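Local coordinates for xyloglucan-specific endo-beta-1,4-glucanase BoGH9A (Bacteroides ovatus, PDB 6DHT), which cuts the beta-1,4-glucan backbone of plant xyloglucans, releasing xyloglucan oligosaccharides with retention of the beta configuration, at residues A[60-65]-A[71-76]; A[204-209]-A[214-219]; A[319-322]-A[327-330]; A[409-414]-A[448-453]. One frame throughout, in Å; residues are numbered along the deposited sequence.

Interaction 1 (A[60-65]-A[71-76])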
loop_
_atom_site.group_PDB
_atom_site.type_symbol
_atom_site.label_atom_id
_atom_site.label_comp_id
_atom_site.label_asym_id
_atom_site.label_seq_id
_atom_site.Cartn_x
_atom_site.Cartn_y
_atom_site.Cartn_z
ATOM N N LEU A 60 23.438 2.683 -27.806
ATOM C CA LEU A 60 22.612 2.824 -26.617
ATOM C C LEU A 60 21.996 4.204 -26.487
ATOM O O LEU A 60 22.632 5.224 -26.757
ATOM C CB LEU A 60 23.435 2.510 -25.374
ATOM C CG LEU A 60 24.200 1.190 -25.413
ATOM C CD1 LEU A 60 25.116 1.145 -24.221
ATOM C CD2 LEU A 60 23.260 -0.009 -25.440
ATOM N N TYR A 61 20.740 4.219 -26.047
ATOM C CA TYR A 61 20.018 5.451 -25.774
ATOM C C TYR A 61 20.478 6.068 -24.476
ATOM O O TYR A 61 20.726 5.362 -23.495
ATOM C CB TYR A 61 18.512 5.154 -25.668
ATOM C CG TYR A 61 17.672 6.351 -25.295
ATOM C CD1 TYR A 61 17.322 7.297 -26.246
ATOM C CD2 TYR A 61 17.205 6.528 -23.993
ATOM C CE1 TYR A 61 16.558 8.399 -25.919
ATOM C CE2 TYR A 61 16.441 7.633 -23.653
ATOM C CZ TYR A 61 16.105 8.558 -24.625
ATOM O OH TYR A 61 15.345 9.662 -24.310
ATOM N N THR A 62 20.586 7.393 -24.468
ATOM C CA THR A 62 20.929 8.130 -23.262
ATOM C C THR A 62 19.951 9.274 -23.085
ATOM O O THR A 62 19.356 9.737 -24.055
ATOM C CB THR A 62 22.364 8.707 -23.301
ATOM O OG1 THR A 62 22.457 9.668 -24.362
ATOM C CG2 THR A 62 23.367 7.610 -23.522
ATOM N N ALA A 63 19.792 9.723 -21.845
ATOM C CA ALA A 63 18.910 10.824 -21.530
ATOM C C ALA A 63 19.319 11.451 -20.220
ATOM O O ALA A 63 20.054 10.853 -19.435
ATOM C CB ALA A 63 17.468 10.340 -21.432
ATOM N N LYS A 64 18.827 12.660 -19.993
ATOM C CA LYS A 64 19.030 13.356 -18.752
ATOM C C LYS A 64 17.687 13.858 -18.257
ATOM O O LYS A 64 16.796 14.132 -19.059
ATOM C CB LYS A 64 19.987 14.538 -18.959
ATOM C CG LYS A 64 21.355 14.150 -19.489
ATOM C CD LYS A 64 22.370 15.281 -19.286
ATOM C CE LYS A 64 23.733 14.925 -19.878
ATOM N NZ LYS A 64 24.740 15.981 -19.579
ATOM N N SER A 65 17.545 13.952 -16.938
ATOM C CA SER A 65 16.406 14.622 -16.326
ATOM C C SER A 65 16.666 16.119 -16.320
ATOM O O SER A 65 17.794 16.558 -16.544
ATOM C CB SER A 65 16.214 14.154 -14.881
ATOM O OG SER A 65 17.343 14.502 -14.096
ATOM N N THR A 71 24.469 11.608 -17.183
ATOM C CA THR A 71 24.028 10.916 -18.378
ATOM C C THR A 71 23.569 9.525 -17.965
ATOM O O THR A 71 24.357 8.730 -17.453
ATOM C CB THR A 71 25.155 10.753 -19.424
ATOM O OG1 THR A 71 25.545 12.042 -19.918
ATOM C CG2 THR A 71 24.707 9.905 -20.602
ATOM N N ARG A 72 22.291 9.228 -18.189
ATOM C CA ARG A 72 21.753 7.914 -17.882
ATOM C C ARG A 72 21.661 7.092 -19.162
ATOM O O ARG A 72 21.030 7.520 -20.123
ATOM C CB ARG A 72 20.377 8.084 -17.242
ATOM C CG ARG A 72 20.406 8.289 -15.752
ATOM C CD ARG A 72 21.100 9.570 -15.268
ATOM N NE ARG A 72 21.023 9.626 -13.810
ATOM C CZ ARG A 72 20.206 10.410 -13.109
ATOM N NH1 ARG A 72 20.162 10.310 -11.791
ATOM N NH2 ARG A 72 19.427 11.307 -13.704
ATOM N N THR A 73 22.262 5.903 -19.181
ATOM C CA THR A 73 22.311 5.077 -20.382
ATOM C C THR A 73 21.446 3.832 -20.204
ATOM O O THR A 73 21.617 3.079 -19.253
ATOM C CB THR A 73 23.766 4.652 -20.707
ATOM O OG1 THR A 73 24.592 5.819 -20.745
ATOM C CG2 THR A 73 23.852 3.908 -22.033
ATOM N N THR A 74 20.545 3.613 -21.153
ATOM C CA THR A 74 19.641 2.475 -21.112
ATOM C C THR A 74 20.262 1.248 -21.753
ATOM O O THR A 74 20.784 1.305 -22.877
ATOM C CB THR A 74 18.341 2.863 -21.801
ATOM O OG1 THR A 74 17.707 3.886 -21.027
ATOM C CG2 THR A 74 17.400 1.659 -21.967
ATOM N N LEU A 75 20.203 0.138 -21.025
ATOM C CA LEU A 75 20.680 -1.151 -21.478
ATOM C C LEU A 75 19.494 -2.098 -21.594
ATOM O O LEU A 75 18.947 -2.508 -20.572
ATOM C CB LEU A 75 21.669 -1.704 -20.458
ATOM C CG LEU A 75 22.690 -0.708 -19.912
ATOM C CD1 LEU A 75 23.620 -1.406 -18.936
ATOM C CD2 LEU A 75 23.525 -0.031 -21.043
ATOM N N ASP A 76 19.101 -2.441 -22.815
ATOM C CA ASP A 76 17.909 -3.263 -23.064
ATOM C C ASP A 76 18.302 -4.659 -23.549
ATOM O O ASP A 76 18.737 -4.828 -24.699
ATOM C CB ASP A 76 17.020 -2.570 -24.101
ATOM C CG ASP A 76 15.658 -3.256 -24.272
ATOM O OD1 ASP A 76 15.488 -4.432 -23.867
ATOM O OD2 ASP A 76 14.768 -2.626 -24.876
HETATM O O HOH W 1 19.616 1.586 -25.251
HETATM O O HOH W 2 26.800 13.932 -18.306
HETATM O O HOH W 3 16.867 12.030 -12.573
HETATM O O HOH W 4 20.193 13.267 -15.804
#
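Thr-62 and Thr-73 face each other as a non-hydrogen-bonded pair in an antiparallel beta hairpin of the N-terminal Ig-like domain. Their side chains run alongside each other on one face of the hairpin, Thr-62 CG2 3.5 Å from Thr-73 OG1. The neighbouring pair, Ala-63 and Arg-72, is hydrogen-bonded in both directions: Ala-63 N to Arg-72 O at 3.1 Å, Arg-72 N to Ala-63 O at 3.0 Å. Tyr-61 and Thr-74 share one direct bond, Thr-74 N to Tyr-61 O at 2.9 Å; a water links Tyr-61 N to Thr-74 O. Packing is close at the leucine end. Leu-60 CB lies 3.6 Å from the Thr-73 CG2 methyl, which stands anti to the backbone N. Leu-60 CD1 rests 3.7 Å from Leu-75 CD2, and Phe-43 touches both leucines. Waters sit at both ends, but at the other they bridge polar side chains, those of Lys-64, Thr-71, Ser-65 and Arg-72. The extended Lys-64 brings CE within 3.4 Å of Thr-71 OG1, while its NZ, salt-bridged to Asp-69, shares a water with that hydroxyl. With an alanine at Thr-71, this water would probably lose its hydroxyl partner and Thr-62 CB the CG2 methyl it packs against. Arg-72, bent at chi2 (64°) and salt-bridged through NE to Asp-36, turns its guanidinium edge toward Ser-65; one water lies 2.9 Å from both Arg-72 NH2 and Ser-65 OG.

Interaction 2 (A[204-209]-A[214-219]). With CA (calcium ion), chain D; EDO (1,2-ethanediol), chain H.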
loop_
_atom_site.group_PDB
_atom_site.type_symbol
_atom_site.label_atom_id
_atom_site.label_comp_id
_atom_site.label_asym_id
_atom_site.label_seq_id
_atom_site.Cartn_x
_atom_site.Cartn_y
_atom_site.Cartn_z
ATOM N N ILE A 204 1.804 -17.304 8.766
ATOM C CA ILE A 204 1.200 -16.590 9.879
ATOM C C ILE A 204 0.410 -17.613 10.707
ATOM O O ILE A 204 0.203 -18.738 10.261
ATOM C CB ILE A 204 0.279 -15.442 9.403
ATOM C CG1 ILE A 204 -0.751 -15.935 8.376
ATOM C CG2 ILE A 204 1.115 -14.317 8.820
ATOM C CD1 ILE A 204 -1.819 -14.922 8.033
ATOM N N PRO A 205 -0.028 -17.242 11.913
ATOM C CA PRO A 205 -0.732 -18.222 12.747
ATOM C C PRO A 205 -1.950 -18.832 12.048
ATOM O O PRO A 205 -2.334 -19.971 12.348
ATOM C CB PRO A 205 -1.114 -17.410 13.986
ATOM C CG PRO A 205 -0.058 -16.363 14.063
ATOM C CD PRO A 205 0.218 -15.991 12.639
ATOM N N GLU A 206 -2.515 -18.097 11.097
ATOM C CA GLU A 206 -3.744 -18.503 10.427
ATOM C C GLU A 206 -3.470 -19.227 9.099
ATOM O O GLU A 206 -4.398 -19.443 8.307
ATOM C CB GLU A 206 -4.668 -17.295 10.212
ATOM C CG GLU A 206 -4.976 -16.495 11.501
ATOM C CD GLU A 206 -3.860 -15.546 11.955
ATOM O OE1 GLU A 206 -2.868 -15.337 11.216
ATOM O OE2 GLU A 206 -3.995 -14.988 13.082
ATOM N N SER A 207 -2.220 -19.606 8.856
ATOM C CA SER A 207 -1.859 -20.224 7.583
ATOM C C SER A 207 -2.418 -21.633 7.389
ATOM O O SER A 207 -2.435 -22.125 6.268
ATOM C CB SER A 207 -0.350 -20.253 7.356
ATOM O OG SER A 207 0.148 -18.945 7.073
ATOM N N ASN A 208 -2.888 -22.271 8.456
ATOM C CA ASN A 208 -3.404 -23.642 8.315
ATOM C C ASN A 208 -4.914 -23.755 8.466
ATOM O O ASN A 208 -5.442 -24.861 8.587
ATOM C CB ASN A 208 -2.675 -24.591 9.269
ATOM C CG ASN A 208 -1.208 -24.768 8.896
ATOM O OD1 ASN A 208 -0.325 -24.677 9.747
ATOM N ND2 ASN A 208 -0.941 -24.996 7.612
ATOM N N ASN A 209 -5.616 -22.630 8.412
ATOM C CA ASN A 209 -7.071 -22.666 8.441
ATOM C C ASN A 209 -7.632 -22.756 7.019
ATOM O O ASN A 209 -6.891 -23.044 6.090
ATOM C CB ASN A 209 -7.647 -21.488 9.229
ATOM C CG ASN A 209 -7.475 -20.150 8.531
ATOM O OD1 ASN A 209 -7.118 -20.064 7.346
ATOM N ND2 ASN A 209 -7.758 -19.096 9.273
ATOM N N LEU A 214 -4.393 -13.579 3.129
ATOM C CA LEU A 214 -4.632 -12.140 3.017
ATOM C C LEU A 214 -5.866 -11.745 3.812
ATOM O O LEU A 214 -5.836 -10.735 4.528
ATOM C CB LEU A 214 -4.738 -11.668 1.572
ATOM C CG LEU A 214 -4.958 -10.162 1.384
ATOM C CD1 LEU A 214 -4.280 -9.738 0.077
ATOM C CD2 LEU A 214 -6.395 -9.762 1.386
ATOM N N LEU A 215 -6.949 -12.525 3.715
ATOM C CA LEU A 215 -8.162 -12.195 4.447
ATOM C C LEU A 215 -7.988 -12.410 5.945
ATOM O O LEU A 215 -8.504 -11.620 6.725
ATOM C CB LEU A 215 -9.333 -13.029 3.954
ATOM C CG LEU A 215 -9.809 -12.737 2.536
ATOM C CD1 LEU A 215 -11.081 -13.556 2.222
ATOM C CD2 LEU A 215 -10.049 -11.250 2.273
ATOM N N ASP A 216 -7.253 -13.443 6.358
ATOM C CA ASP A 216 -6.932 -13.570 7.790
ATOM C C ASP A 216 -6.277 -12.308 8.320
ATOM O O ASP A 216 -6.608 -11.796 9.409
ATOM C CB ASP A 216 -6.015 -14.739 8.087
ATOM C CG ASP A 216 -6.659 -16.092 7.817
ATOM O OD1 ASP A 216 -7.784 -16.357 8.309
ATOM O OD2 ASP A 216 -6.003 -16.880 7.121
ATOM N N GLU A 217 -5.306 -11.810 7.568
ATOM C CA GLU A 217 -4.595 -10.628 8.014
ATOM C C GLU A 217 -5.518 -9.412 8.096
ATOM O O GLU A 217 -5.512 -8.696 9.103
ATOM C CB GLU A 217 -3.383 -10.326 7.125
ATOM C CG GLU A 217 -2.441 -9.274 7.739
ATOM C CD GLU A 217 -1.872 -9.734 9.078
ATOM O OE1 GLU A 217 -1.303 -10.852 9.128
ATOM O OE2 GLU A 217 -2.041 -9.005 10.094
ATOM N N MET A 218 -6.325 -9.196 7.058
ATOM C CA MET A 218 -7.246 -8.093 7.089
ATOM C C MET A 218 -8.143 -8.210 8.299
ATOM O O MET A 218 -8.425 -7.212 8.948
ATOM C CB MET A 218 -8.100 -8.006 5.814
ATOM C CG MET A 218 -7.339 -7.972 4.482
ATOM S SD MET A 218 -6.178 -6.610 4.283
ATOM C CE MET A 218 -4.643 -7.418 4.704
ATOM N N GLN A 219 -8.623 -9.424 8.577
ATOM C CA GLN A 219 -9.590 -9.590 9.661
ATOM C C GLN A 219 -9.005 -9.193 10.999
ATOM O O GLN A 219 -9.732 -8.716 11.879
ATOM C CB GLN A 219 -10.094 -11.033 9.710
ATOM C CG GLN A 219 -11.615 -11.149 9.918
ATOM C CD GLN A 219 -12.103 -10.831 11.337
ATOM O OE1 GLN A 219 -11.526 -11.271 12.342
ATOM N NE2 GLN A 219 -13.171 -10.051 11.417
HETATM CA CA CA D . -5.386 -18.905 6.235
HETATM C C1 EDO H . -7.049 -22.492 1.707
HETATM O O1 EDO H . -6.888 -22.068 3.065
HETATM C C2 EDO H . -7.942 -21.473 1.015
HETATM O O2 EDO H . -7.256 -20.222 1.026
HETATM O O HOH W 5 -4.927 -20.991 5.225
#
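A calcium site draws Glu-206 and Asn-209, in the loop before helix 213-226, onto Asp-216 in the first turn of that helix. The ion is bound by three kinds of oxygen here: a backbone carbonyl, Glu-206 O, at 2.4 Å; an amide oxygen, Asn-209 OD1, also at 2.4 Å; and a carboxylate oxygen, Asp-216 OD2, at 2.3 Å. A water joins them, and Thr-211 O and Asp-213 OD1 bring the ligands to six. Asn-209 puts both ends of its amide to work. CG sits between the backbone N and the carbonyl carbon (chi1 70°), which lets OD1 bind the metal while ND2 gives a nearly straight hydrogen bond of 2.9 Å to Asp-216 OD1. The acceptor is met from above the carboxylate plane, with the two flat groups turned 50° apart. Tyr-289 OH also bonds this oxygen, a further hold on the carboxylate. Beside it the packing is close: Glu-206 CB lies 3.3 Å from Asp-216 CG, the two side chains running antiparallel past one another. The acidic end of Glu-206 goes instead to Arg-119, which also salt-bridges Glu-217. The close oxygens of the site, such as Glu-206 O and Asp-216 OD2 at 3.2 Å, would probably repel one another without the cation, so the fold of this loop against the helix is likely to depend on bound calcium.

Interaction 3 (A[319-322]-A[327-330]); sequences LLNQ and AIAT
Asn-321 reaches from helix 317-321 to the backbone of Ile-328 in the loop that follows. Its CB points toward that loop, and with CG anti to the carbonyl carbon (chi1 -72°) the amide is carried out to meet it. CG itself lies 3.7 Å from both N and O of Ile-328, and the methyl of Ala-327 packs beside it. At the tip the two branches divide the work. OD1 accepts from Ile-328 N at 2.9 Å, the donor tilted 33° from the plane of the side-chain carbonyl, and also touches Ala-327 CA. ND2 donates to Ile-328 O at 3.1 Å, a bond that leaves in the plane of the Asn-321 amide. A leucine here would probably leave both the N-H and the C=O of Ile-328 without these mates and the loop less firmly tied to the helix. Next to the amide, Leu-320 CD2 makes a looser apolar contact with Ile-328 CG1 at 4.2 Å. One side-chain amide thus pairs with both backbone polar groups of a single residue, much as a neighbouring strand would, in a loop of the glycoside hydrolase family 9 domain where Ile-328 lies about 10 Å, side chain to side chain, from Asp-171, the predicted nucleophile.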
loop_
_atom_site.group_PDB
_atom_site.type_symbol
_atom_site.label_atom_id
_atom_site.label_comp_id
_atom_site.label_asym_id
_atom_site.label_seq_id
_atom_site.Cartn_x
_atom_site.Cartn_y
_atom_site.Cartn_z
ATOM N N LEU A 319 -8.478 22.270 16.163
ATOM C CA LEU A 319 -9.724 22.708 16.781
ATOM C C LEU A 319 -10.107 21.835 17.959
ATOM O O LEU A 319 -10.690 22.312 18.927
ATOM C CB LEU A 319 -10.862 22.696 15.774
ATOM C CG LEU A 319 -10.725 23.639 14.590
ATOM C CD1 LEU A 319 -12.000 23.563 13.777
ATOM C CD2 LEU A 319 -10.437 25.076 15.038
ATOM N N LEU A 320 -9.796 20.549 17.871
ATOM C CA LEU A 320 -10.109 19.619 18.936
ATOM C C LEU A 320 -9.300 20.000 20.169
ATOM O O LEU A 320 -9.802 19.964 21.294
ATOM C CB LEU A 320 -9.772 18.195 18.487
ATOM C CG LEU A 320 -10.080 17.037 19.434
ATOM C CD1 LEU A 320 -10.324 15.767 18.614
ATOM C CD2 LEU A 320 -8.946 16.810 20.427
ATOM N N ASN A 321 -8.047 20.376 19.947
ATOM C CA ASN A 321 -7.142 20.695 21.045
ATOM C C ASN A 321 -7.517 21.992 21.766
ATOM O O ASN A 321 -7.116 22.201 22.908
ATOM C CB ASN A 321 -5.707 20.750 20.532
ATOM C CG ASN A 321 -5.154 19.373 20.210
ATOM O OD1 ASN A 321 -5.646 18.371 20.718
ATOM N ND2 ASN A 321 -4.102 19.329 19.397
ATOM N N GLN A 322 -8.284 22.850 21.100
ATOM C CA GLN A 322 -8.752 24.098 21.706
ATOM C C GLN A 322 -9.956 23.897 22.599
ATOM O O GLN A 322 -10.309 24.785 23.371
ATOM C CB GLN A 322 -9.103 25.096 20.618
ATOM C CG GLN A 322 -7.888 25.586 19.881
ATOM C CD GLN A 322 -8.218 26.600 18.818
ATOM O OE1 GLN A 322 -9.378 26.769 18.440
ATOM N NE2 GLN A 322 -7.195 27.289 18.328
ATOM N N ALA A 327 -4.462 17.339 25.073
ATOM C CA ALA A 327 -4.262 17.627 23.668
ATOM C C ALA A 327 -3.736 16.363 22.995
ATOM O O ALA A 327 -2.997 15.591 23.602
ATOM C CB ALA A 327 -3.288 18.761 23.499
ATOM N N ILE A 328 -4.149 16.153 21.749
ATOM C CA ILE A 328 -3.722 15.005 20.953
ATOM C C ILE A 328 -2.788 15.502 19.866
ATOM O O ILE A 328 -3.127 16.443 19.157
ATOM C CB ILE A 328 -4.941 14.341 20.297
ATOM C CG1 ILE A 328 -6.003 13.984 21.342
ATOM C CG2 ILE A 328 -4.505 13.113 19.483
ATOM C CD1 ILE A 328 -5.572 12.963 22.363
ATOM N N ALA A 329 -1.604 14.894 19.718
ATOM C CA ALA A 329 -0.606 15.382 18.767
ATOM C C ALA A 329 -0.058 14.326 17.807
ATOM O O ALA A 329 0.971 14.528 17.173
ATOM C CB ALA A 329 0.556 16.014 19.530
ATOM N N THR A 330 -0.781 13.216 17.706
ATOM C CA THR A 330 -0.387 12.112 16.830
ATOM C C THR A 330 -1.030 12.322 15.457
ATOM O O THR A 330 -1.600 13.362 15.210
ATOM C CB THR A 330 -0.821 10.798 17.432
ATOM O OG1 THR A 330 -2.228 10.831 17.614
ATOM C CG2 THR A 330 -0.146 10.578 18.784
#

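Interaction 4 (A[409-414]-A[448-453])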
loop_
_atom_site.group_PDB
_atom_site.type_symbol
_atom_site.label_atom_id
_atom_site.label_comp_id
_atom_site.label_asym_id
_atom_site.label_seq_id
_atom_site.Cartn_x
_atom_site.Cartn_y
_atom_site.Cartn_z
ATOM N N LEU A 409 -8.692 5.250 -18.523
ATOM C CA LEU A 409 -7.835 5.112 -19.697
ATOM C C LEU A 409 -7.238 6.446 -20.116
ATOM O O LEU A 409 -6.111 6.487 -20.637
ATOM C CB LEU A 409 -8.609 4.490 -20.843
ATOM C CG LEU A 409 -9.042 3.061 -20.527
ATOM C CD1 LEU A 409 -9.752 2.477 -21.735
ATOM C CD2 LEU A 409 -7.885 2.157 -20.117
ATOM N N LYS A 410 -7.970 7.524 -19.895
ATOM C CA LYS A 410 -7.473 8.863 -20.181
ATOM C C LYS A 410 -6.290 9.161 -19.276
ATOM O O LYS A 410 -5.276 9.715 -19.716
ATOM C CB LYS A 410 -8.554 9.911 -19.939
ATOM C CG LYS A 410 -9.543 10.055 -21.060
ATOM C CD LYS A 410 -10.442 11.260 -20.795
ATOM C CE LYS A 410 -11.616 11.294 -21.755
ATOM N NZ LYS A 410 -12.668 12.267 -21.336
ATOM N N TYR A 411 -6.436 8.816 -18.001
ATOM C CA TYR A 411 -5.368 8.966 -17.021
ATOM C C TYR A 411 -4.173 8.123 -17.439
ATOM O O TYR A 411 -3.043 8.638 -17.439
ATOM C CB TYR A 411 -5.866 8.569 -15.624
ATOM C CG TYR A 411 -4.782 8.263 -14.617
ATOM C CD1 TYR A 411 -4.287 6.987 -14.500
ATOM C CD2 TYR A 411 -4.311 9.232 -13.774
ATOM C CE1 TYR A 411 -3.313 6.689 -13.573
ATOM C CE2 TYR A 411 -3.336 8.953 -12.850
ATOM C CZ TYR A 411 -2.849 7.669 -12.759
ATOM O OH TYR A 411 -1.867 7.394 -11.824
ATOM N N ALA A 412 -4.400 6.863 -17.793
ATOM C CA ALA A 412 -3.324 5.922 -18.101
ATOM C C ALA A 412 -2.542 6.367 -19.329
ATOM O O ALA A 412 -1.320 6.306 -19.358
ATOM C CB ALA A 412 -3.864 4.532 -18.314
ATOM N N ASP A 413 -3.246 6.823 -20.351
ATOM C CA ASP A 413 -2.580 7.258 -21.570
ATOM C C ASP A 413 -1.673 8.438 -21.287
ATOM O O ASP A 413 -0.571 8.526 -21.842
ATOM C CB ASP A 413 -3.603 7.631 -22.646
ATOM C CG ASP A 413 -4.371 6.436 -23.156
ATOM O OD1 ASP A 413 -3.933 5.289 -22.935
ATOM O OD2 ASP A 413 -5.426 6.633 -23.805
ATOM N N LYS A 414 -2.106 9.334 -20.417
ATOM C CA LYS A 414 -1.308 10.506 -20.073
ATOM C C LYS A 414 -0.059 10.092 -19.283
ATOM O O LYS A 414 1.042 10.584 -19.529
ATOM C CB LYS A 414 -2.146 11.503 -19.277
ATOM C CG LYS A 414 -1.620 12.933 -19.293
ATOM C CD LYS A 414 -2.560 13.900 -18.552
ATOM C CE LYS A 414 -3.947 13.964 -19.190
ATOM N NZ LYS A 414 -3.896 14.325 -20.639
ATOM N N GLY A 448 1.295 2.551 -10.778
ATOM C CA GLY A 448 1.396 1.177 -11.239
ATOM C C GLY A 448 0.110 0.386 -11.100
ATOM O O GLY A 448 -0.289 -0.308 -12.024
ATOM N N VAL A 449 -0.524 0.470 -9.935
ATOM C CA VAL A 449 -1.795 -0.221 -9.693
ATOM C C VAL A 449 -2.833 0.253 -10.721
ATOM O O VAL A 449 -3.581 -0.559 -11.284
ATOM C CB VAL A 449 -2.298 0.027 -8.257
ATOM C CG1 VAL A 449 -3.708 -0.534 -8.062
ATOM C CG2 VAL A 449 -1.382 -0.605 -7.236
ATOM N N SER A 450 -2.908 1.561 -10.931
ATOM C CA SER A 450 -3.834 2.161 -11.899
ATOM C C SER A 450 -3.580 1.624 -13.311
ATOM O O SER A 450 -4.523 1.268 -14.056
ATOM C CB SER A 450 -3.754 3.675 -11.852
ATOM O OG SER A 450 -3.998 4.163 -10.560
ATOM N N LEU A 451 -2.308 1.532 -13.700
ATOM C CA LEU A 451 -1.952 0.979 -15.016
ATOM C C LEU A 451 -2.314 -0.481 -15.132
ATOM O O LEU A 451 -2.746 -0.942 -16.197
ATOM C CB LEU A 451 -0.441 1.186 -15.253
ATOM C CG LEU A 451 -0.056 2.640 -15.493
ATOM C CD1 LEU A 451 1.447 2.825 -15.386
ATOM C CD2 LEU A 451 -0.559 3.113 -16.871
ATOM N N MET A 452 -2.135 -1.243 -14.067
ATOM C CA MET A 452 -2.524 -2.635 -14.058
ATOM C C MET A 452 -4.051 -2.756 -14.282
ATOM O O MET A 452 -4.524 -3.591 -15.064
ATOM C CB MET A 452 -2.043 -3.258 -12.730
ATOM C CG MET A 452 -2.311 -4.732 -12.541
ATOM S SD MET A 452 -4.013 -5.141 -12.090
ATOM C CE MET A 452 -4.116 -4.331 -10.478
ATOM N N TYR A 453 -4.835 -1.918 -13.608
ATOM C CA TYR A 453 -6.272 -1.915 -13.866
ATOM C C TYR A 453 -6.577 -1.527 -15.307
ATOM O O TYR A 453 -7.470 -2.097 -15.930
ATOM C CB TYR A 453 -7.010 -0.942 -12.946
ATOM C CG TYR A 453 -7.456 -1.546 -11.625
ATOM C CD1 TYR A 453 -8.653 -2.237 -11.525
ATOM C CD2 TYR A 453 -6.658 -1.460 -10.502
ATOM C CE1 TYR A 453 -9.054 -2.806 -10.318
ATOM C CE2 TYR A 453 -7.042 -2.018 -9.292
ATOM C CZ TYR A 453 -8.236 -2.696 -9.218
ATOM O OH TYR A 453 -8.649 -3.265 -8.026
#
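Ser-450 OG is gripped by two groups, Tyr-370 OH and the backbone oxygen of Asn-446 one turn earlier in its own helix, while its CB is the part that meets Tyr-411. The hydroxyl is therefore satisfied without help from Tyr-411, whose OH stands 4.1 Å from Ser-450 OG. What passes between helices 395-416 and 439-458 here is van der Waals contact. Tyr-411 holds CG anti to its backbone N (chi1 162°), which sends the ring out toward the other helix, and CE1 comes to 3.5 Å from Ser-450 CB. The approach is oblique to the ring. A second aromatic, Tyr-370, stands edge-to-face with Tyr-411, so the tyrosine that bonds Ser-450 also packs against the ring that touches Ser-450 CB. The OH of Tyr-411 is hydrogen-bonded to a di(hydroxyethyl)ether molecule, probably from the crystallisation liquor. One residue further along each helix, the side chains meet as methyls: Ala-412 CB touches Leu-451 CD2 at 3.9 Å, and Leu-451 CD2 also passes 4.1 Å from Ala-412 O. The smallness of alanine is consistent with the close approach of the backbones, with 6.0 Å between Ala-412 CA and Leu-451 CA. Both residues of this pair also touch helix 461-474, Ala-412 on Tyr-463 and Leu-451 on Asn-466 and Ala-467. Both helices belong to the (alpha/alpha)6 barrel of glycoside hydrolase family 9, with helix 439-458 the deeper, its Val-449 packing on both helix 176-192 and helix 551-567.

In the fold
The four contacts join different elements, and their chemistry follows their place. Interaction 1 belongs to the N-terminal Ig-like domain; the others lie in the family 9 domain, and of these, interaction 4 is nearest to interaction 1, about 25 Å between centres. Interactions 2 and 4 are buried, but one is organised by an ion and the other by apolar packing between helices. Interactions 1 and 3 are partly buried and rest on backbone polar groups, met by another strand in the first and by a side-chain amide in the third. Interactions 1 and 2 sit on opposite sides of the chain's centre. Interactions 2 and 3 each tie a loop to a helix close in sequence, whereas interaction 4 spans more than thirty residues.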